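Local coordinates for sigma regulatory family protein-PP2C phosphatase (Chlamydia trachomatis serovar L2, PDB 6MAB) that probably senses TCA-cycle intermediates through this periplasmic domain of a longer membrane protein that is thought to act as a PP2C-type phosphatase in sigma-factor regulation, at residues Glu44-Asp49 against Lys66-Thr71; Leu58-Glu63 against Val88-Arg93. One frame throughout, in Å; residues are numbered along the deposited sequence.

Contact 1 of 2, residues Glu44-Asp49 against Lys66-Thr71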
loop_
_atom_site.group_PDB
_atom_site.type_symbol
_atom_site.label_atom_id
_atom_site.label_comp_id
_atom_site.label_asym_id
_atom_site.label_seq_id
_atom_site.Cartn_x
_atom_site.Cartn_y
_atom_site.Cartn_z
ATOM N N GLU A 44 -13.555 -5.250 21.838
ATOM C CA GLU A 44 -14.046 -4.619 23.055
ATOM C C GLU A 44 -15.470 -4.132 22.872
ATOM O O GLU A 44 -16.210 -4.024 23.854
ATOM C CB GLU A 44 -13.110 -3.463 23.438
ATOM C CG GLU A 44 -13.371 -2.801 24.771
ATOM C CD GLU A 44 -12.190 -1.929 25.203
ATOM O OE1 GLU A 44 -11.047 -2.435 25.247
ATOM O OE2 GLU A 44 -12.390 -0.731 25.471
ATOM N N ILE A 45 -15.869 -3.878 21.631
ATOM C CA ILE A 45 -17.216 -3.425 21.310
ATOM C C ILE A 45 -18.134 -4.596 21.014
ATOM O O ILE A 45 -19.237 -4.674 21.559
ATOM C CB ILE A 45 -17.170 -2.443 20.119
ATOM C CG1 ILE A 45 -16.311 -1.230 20.473
ATOM C CG2 ILE A 45 -18.576 -2.022 19.713
ATOM C CD1 ILE A 45 -16.034 -0.300 19.302
ATOM N N PHE A 46 -17.697 -5.500 20.137
ATOM C CA PHE A 46 -18.470 -6.674 19.735
ATOM C C PHE A 46 -17.733 -7.950 20.135
ATOM O O PHE A 46 -16.565 -8.134 19.776
ATOM C CB PHE A 46 -18.704 -6.651 18.234
ATOM C CG PHE A 46 -19.175 -5.327 17.735
ATOM C CD1 PHE A 46 -20.493 -4.943 17.894
ATOM C CD2 PHE A 46 -18.291 -4.451 17.134
ATOM C CE1 PHE A 46 -20.927 -3.713 17.433
ATOM C CE2 PHE A 46 -18.713 -3.224 16.675
ATOM C CZ PHE A 46 -20.034 -2.851 16.826
ATOM N N ASP A 47 -18.427 -8.847 20.836
ATOM C CA ASP A 47 -17.784 -10.030 21.411
ATOM C C ASP A 47 -17.493 -11.081 20.341
ATOM O O ASP A 47 -18.412 -11.576 19.679
ATOM C CB ASP A 47 -18.668 -10.633 22.499
ATOM C CG ASP A 47 -18.080 -11.902 23.080
ATOM O OD1 ASP A 47 -16.872 -11.893 23.408
ATOM O OD2 ASP A 47 -18.818 -12.905 23.199
ATOM N N LEU A 48 -16.222 -11.453 20.196
ATOM C CA LEU A 48 -15.823 -12.466 19.227
ATOM C C LEU A 48 -15.528 -13.816 19.863
ATOM O O LEU A 48 -15.080 -14.729 19.162
ATOM C CB LEU A 48 -14.595 -12.001 18.444
ATOM C CG LEU A 48 -14.812 -10.969 17.342
ATOM C CD1 LEU A 48 -13.480 -10.535 16.735
ATOM C CD2 LEU A 48 -15.736 -11.517 16.260
ATOM N N ASP A 49 -15.766 -13.965 21.169
ATOM C CA ASP A 49 -15.452 -15.223 21.841
ATOM C C ASP A 49 -16.236 -16.383 21.241
ATOM O O ASP A 49 -15.715 -17.501 21.125
ATOM C CB ASP A 49 -15.744 -15.112 23.340
ATOM C CG ASP A 49 -14.651 -14.384 24.104
ATOM O OD1 ASP A 49 -13.625 -14.013 23.490
ATOM O OD2 ASP A 49 -14.820 -14.190 25.330
ATOM N N LYS A 66 -22.786 2.754 12.482
ATOM C CA LYS A 66 -22.929 3.933 13.336
ATOM C C LYS A 66 -21.596 4.332 13.958
ATOM O O LYS A 66 -21.285 5.527 14.073
ATOM C CB LYS A 66 -23.971 3.678 14.435
ATOM C CG LYS A 66 -25.402 3.892 14.000
ATOM N N ILE A 67 -20.792 3.350 14.351
ATOM C CA ILE A 67 -19.531 3.624 15.029
ATOM C C ILE A 67 -18.442 4.020 14.041
ATOM O O ILE A 67 -17.698 4.980 14.276
ATOM C CB ILE A 67 -19.104 2.401 15.859
ATOM C CG1 ILE A 67 -20.131 2.122 16.960
ATOM C CG2 ILE A 67 -17.695 2.611 16.433
ATOM C CD1 ILE A 67 -19.928 0.790 17.665
ATOM N N PHE A 68 -18.311 3.283 12.933
ATOM C CA PHE A 68 -17.104 3.338 12.114
ATOM C C PHE A 68 -17.277 4.001 10.757
ATOM O O PHE A 68 -16.273 4.170 10.055
ATOM C CB PHE A 68 -16.550 1.928 11.896
ATOM C CG PHE A 68 -16.008 1.290 13.143
ATOM C CD1 PHE A 68 -14.888 1.799 13.755
ATOM C CD2 PHE A 68 -16.611 0.184 13.685
ATOM C CE1 PHE A 68 -14.386 1.221 14.894
ATOM C CE2 PHE A 68 -16.112 -0.400 14.825
ATOM C CZ PHE A 68 -14.997 0.120 15.425
ATOM N N HIS A 69 -18.497 4.388 10.362
ATOM C CA HIS A 69 -18.681 4.956 9.026
ATOM C C HIS A 69 -17.800 6.175 8.814
ATOM O O HIS A 69 -17.333 6.414 7.696
ATOM C CB HIS A 69 -20.148 5.334 8.791
ATOM C CG HIS A 69 -20.568 6.611 9.458
ATOM N ND1 HIS A 69 -20.856 6.698 10.805
ATOM C CD2 HIS A 69 -20.760 7.854 8.955
ATOM C CE1 HIS A 69 -21.199 7.939 11.103
ATOM N NE2 HIS A 69 -21.149 8.660 9.998
ATOM N N SER A 70 -17.547 6.943 9.877
ATOM C CA SER A 70 -16.832 8.204 9.753
ATOM C C SER A 70 -15.316 8.032 9.779
ATOM O O SER A 70 -14.599 8.961 9.408
ATOM C CB SER A 70 -17.255 9.151 10.879
ATOM O OG SER A 70 -16.954 8.565 12.144
ATOM N N THR A 71 -14.808 6.885 10.197
ATOM C CA THR A 71 -13.369 6.722 10.347
ATOM C C THR A 71 -12.759 5.648 9.460
ATOM O O THR A 71 -11.535 5.650 9.274
ATOM C CB THR A 71 -13.028 6.437 11.817
ATOM O OG1 THR A 71 -13.740 5.277 12.278
ATOM C CG2 THR A 71 -13.418 7.636 12.663
#

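Contact 2 of 2, residues Leu58-Glu63 against Val88-Arg93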
loop_
_atom_site.group_PDB
_atom_site.type_symbol
_atom_site.label_atom_id
_atom_site.label_comp_id
_atom_site.label_asym_id
_atom_site.label_seq_id
_atom_site.Cartn_x
_atom_site.Cartn_y
_atom_site.Cartn_z
ATOM N N LEU A 58 -27.517 -8.210 9.601
ATOM C CA LEU A 58 -27.825 -6.815 9.308
ATOM C C LEU A 58 -27.759 -5.956 10.566
ATOM O O LEU A 58 -27.188 -4.859 10.547
ATOM C CB LEU A 58 -29.207 -6.711 8.659
ATOM C CG LEU A 58 -29.636 -5.294 8.279
ATOM C CD1 LEU A 58 -28.613 -4.657 7.341
ATOM C CD2 LEU A 58 -31.017 -5.293 7.634
ATOM N N ALA A 59 -28.324 -6.443 11.670
ATOM C CA ALA A 59 -28.310 -5.684 12.915
ATOM C C ALA A 59 -26.891 -5.333 13.325
ATOM O O ALA A 59 -26.597 -4.190 13.690
ATOM C CB ALA A 59 -29.002 -6.481 14.023
ATOM N N LEU A 60 -25.989 -6.311 13.289
ATOM C CA LEU A 60 -24.616 -6.031 13.672
ATOM C C LEU A 60 -23.981 -5.035 12.711
ATOM O O LEU A 60 -23.244 -4.137 13.132
ATOM C CB LEU A 60 -23.810 -7.327 13.712
ATOM C CG LEU A 60 -22.326 -7.139 13.994
ATOM C CD1 LEU A 60 -22.119 -6.459 15.333
ATOM C CD2 LEU A 60 -21.599 -8.472 13.957
ATOM N N SER A 61 -24.247 -5.192 11.415
ATOM C CA SER A 61 -23.727 -4.258 10.423
ATOM C C SER A 61 -24.162 -2.829 10.725
ATOM O O SER A 61 -23.356 -1.893 10.630
ATOM C CB SER A 61 -24.198 -4.692 9.034
ATOM O OG SER A 61 -23.660 -5.964 8.711
ATOM N N LYS A 62 -25.434 -2.641 11.082
ATOM C CA LYS A 62 -25.930 -1.302 11.391
ATOM C C LYS A 62 -25.210 -0.712 12.594
ATOM O O LYS A 62 -24.925 0.491 12.626
ATOM C CB LYS A 62 -27.439 -1.343 11.625
ATOM C CG LYS A 62 -28.220 -1.332 10.333
ATOM N N GLU A 63 -24.893 -1.536 13.592
ATOM C CA GLU A 63 -24.116 -1.030 14.718
ATOM C C GLU A 63 -22.696 -0.675 14.291
ATOM O O GLU A 63 -22.129 0.320 14.762
ATOM C CB GLU A 63 -24.092 -2.055 15.851
ATOM N N VAL A 88 -18.727 -11.991 3.418
ATOM C CA VAL A 88 -18.954 -10.899 4.359
ATOM C C VAL A 88 -20.217 -11.186 5.155
ATOM O O VAL A 88 -21.314 -11.288 4.593
ATOM C CB VAL A 88 -19.069 -9.547 3.645
ATOM C CG1 VAL A 88 -19.342 -8.462 4.650
ATOM C CG2 VAL A 88 -17.801 -9.210 2.847
ATOM N N VAL A 89 -20.079 -11.303 6.472
ATOM C CA VAL A 89 -21.237 -11.540 7.331
ATOM C C VAL A 89 -21.574 -10.355 8.223
ATOM O O VAL A 89 -22.627 -10.381 8.880
ATOM C CB VAL A 89 -21.063 -12.817 8.181
ATOM C CG1 VAL A 89 -20.971 -14.045 7.274
ATOM C CG2 VAL A 89 -19.842 -12.730 9.071
ATOM N N ALA A 90 -20.733 -9.325 8.268
ATOM C CA ALA A 90 -21.085 -8.060 8.896
ATOM C C ALA A 90 -20.149 -6.993 8.346
ATOM O O ALA A 90 -18.962 -7.258 8.145
ATOM C CB ALA A 90 -20.979 -8.141 10.421
ATOM N N SER A 91 -20.690 -5.800 8.077
ATOM C CA SER A 91 -19.884 -4.705 7.552
ATOM C C SER A 91 -20.470 -3.349 7.932
ATOM O O SER A 91 -21.692 -3.173 7.986
ATOM C CB SER A 91 -19.778 -4.777 6.028
ATOM O OG SER A 91 -18.865 -3.797 5.560
ATOM N N SER A 92 -19.582 -2.390 8.186
ATOM C CA SER A 92 -19.984 -0.989 8.267
ATOM C C SER A 92 -20.479 -0.467 6.931
ATOM O O SER A 92 -21.131 0.582 6.900
ATOM C CB SER A 92 -18.816 -0.127 8.744
ATOM O OG SER A 92 -17.769 -0.117 7.793
ATOM N N ARG A 93 -20.154 -1.157 5.831
ATOM C CA ARG A 93 -20.678 -0.851 4.496
ATOM C C ARG A 93 -21.808 -1.829 4.227
ATOM O O ARG A 93 -21.569 -2.967 3.815
ATOM C CB ARG A 93 -19.609 -0.980 3.415
ATOM C CG ARG A 93 -18.760 0.248 3.192
ATOM C CD ARG A 93 -17.629 -0.053 2.214
ATOM N NE ARG A 93 -18.030 0.006 0.814
ATOM C CZ ARG A 93 -17.268 -0.413 -0.196
ATOM N NH1 ARG A 93 -16.067 -0.939 0.032
ATOM N NH2 ARG A 93 -17.708 -0.316 -1.438
#

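Contact 1 of 2, residues Glu44-Asp49 against Lys66-Thr71
Phe68, whose ring meets Ile45 and Phe46, has its carbonyl O bonded by the backbone N of Thr71 at 3.1 Å, tying the chain back on itself three residues on. No hydrogen bond joins Glu44-Asp49 to Lys66-Thr71 themselves; the contact is apolar throughout. Its middle is Ile67 CD1, which meets the branch methyl CG2 of Ile45 at 3.7 Å and the ring tip CZ of Phe46 at 3.7 Å. With CG1 beside the backbone N and CD1 swung out in an extended chain (chi2 169°), Ile67 has the length to cross between two backbones whose nearest CA atoms, those of Ile45 and Ile67, lie 9.7 Å apart. Ile45 works with both branches, since its CD1 also reaches Phe68 CZ, 4.0 Å away and tip to tip. The two phenyl rings approach rim to rim, Phe46 CE2 lying 4.3 Å from Phe68 CE2, each at the other's edge. Each ring is lined on one face by the isoleucine before it: Ile67 CG2 sits over the centre of Phe68, Ile45 CG2 over Phe46 nearer its rim. A branched isoleucine suits position 67, CG2 padding a ring while CD1 reaches across; in Ile45, CG2 does both jobs. Phe46, the first residue to leave the helical path, packs on Phe42, Leu60 and Met64, and Phe68 on Leu41, which joins helix 35-45 to helix 58-68.

Contact 2 of 2, residues Leu58-Glu63 against Val88-Arg93
Ser61 and Ser91 make the polar part of this contact. Ser91 N donates to Ser61 OG at 3.0 Å with an N-H...O angle of 163°, nearly straight. The same hydroxyl is bonded to the carbonyl O of Asp57, one turn back in the chain, so a small buried side chain links the residue just before its helix to the strand. Its OG stands anti to its own carbonyl carbon (chi1 -64°), which leaves it on the side where it meets both Asp57 O and Ser91 N. The fit is close: Ser61 CB comes within 3.1 Å of Ser91 O.

The apolar part is small. Ala90 CB points at the helix and meets Leu60 CD2 at 3.6 Å. The axes of helix 58-63 and strand 88-91 approach to 6.6 Å, at 36°, and the small side chains of Ala90 and Ser61 suit so close an approach.

Within the strand's end, Ser91 OG accepts from Arg93 N at 3.0 Å, and it is also bonded to Ser76 OG on the neighbouring strand. This is an ST turn, which bends the chain out of the strand. Just before it, Val89 and Ala90 both face Leu77, a classic beta bulge on an outermost strand of the five-stranded antiparallel sheet, in a topology consistent with a Cache-type sensor module.

From the N terminus, the chain runs through the long helix 2-31 and helix 35-45 to Glu44-Asp49, where contact 1 begins. Contact 2 begins at Leu58-Glu63, before Lys66-Thr71 closes the first loop at the end of the same helix. The chain then makes strand 74-80 and returns in strand 86-91, where Val88-Arg93 closes the second. The two loops therefore cross, and helix 58-68 serves both: its later part meets helix 35-45 and its earlier part meets the sheet. Their centres are 10 Å apart, and Phe46 CD1 of contact 1 packs against Leu60 CD1 of contact 2 at 3.4 Å, so helix pair and sheet edge share one apolar cluster.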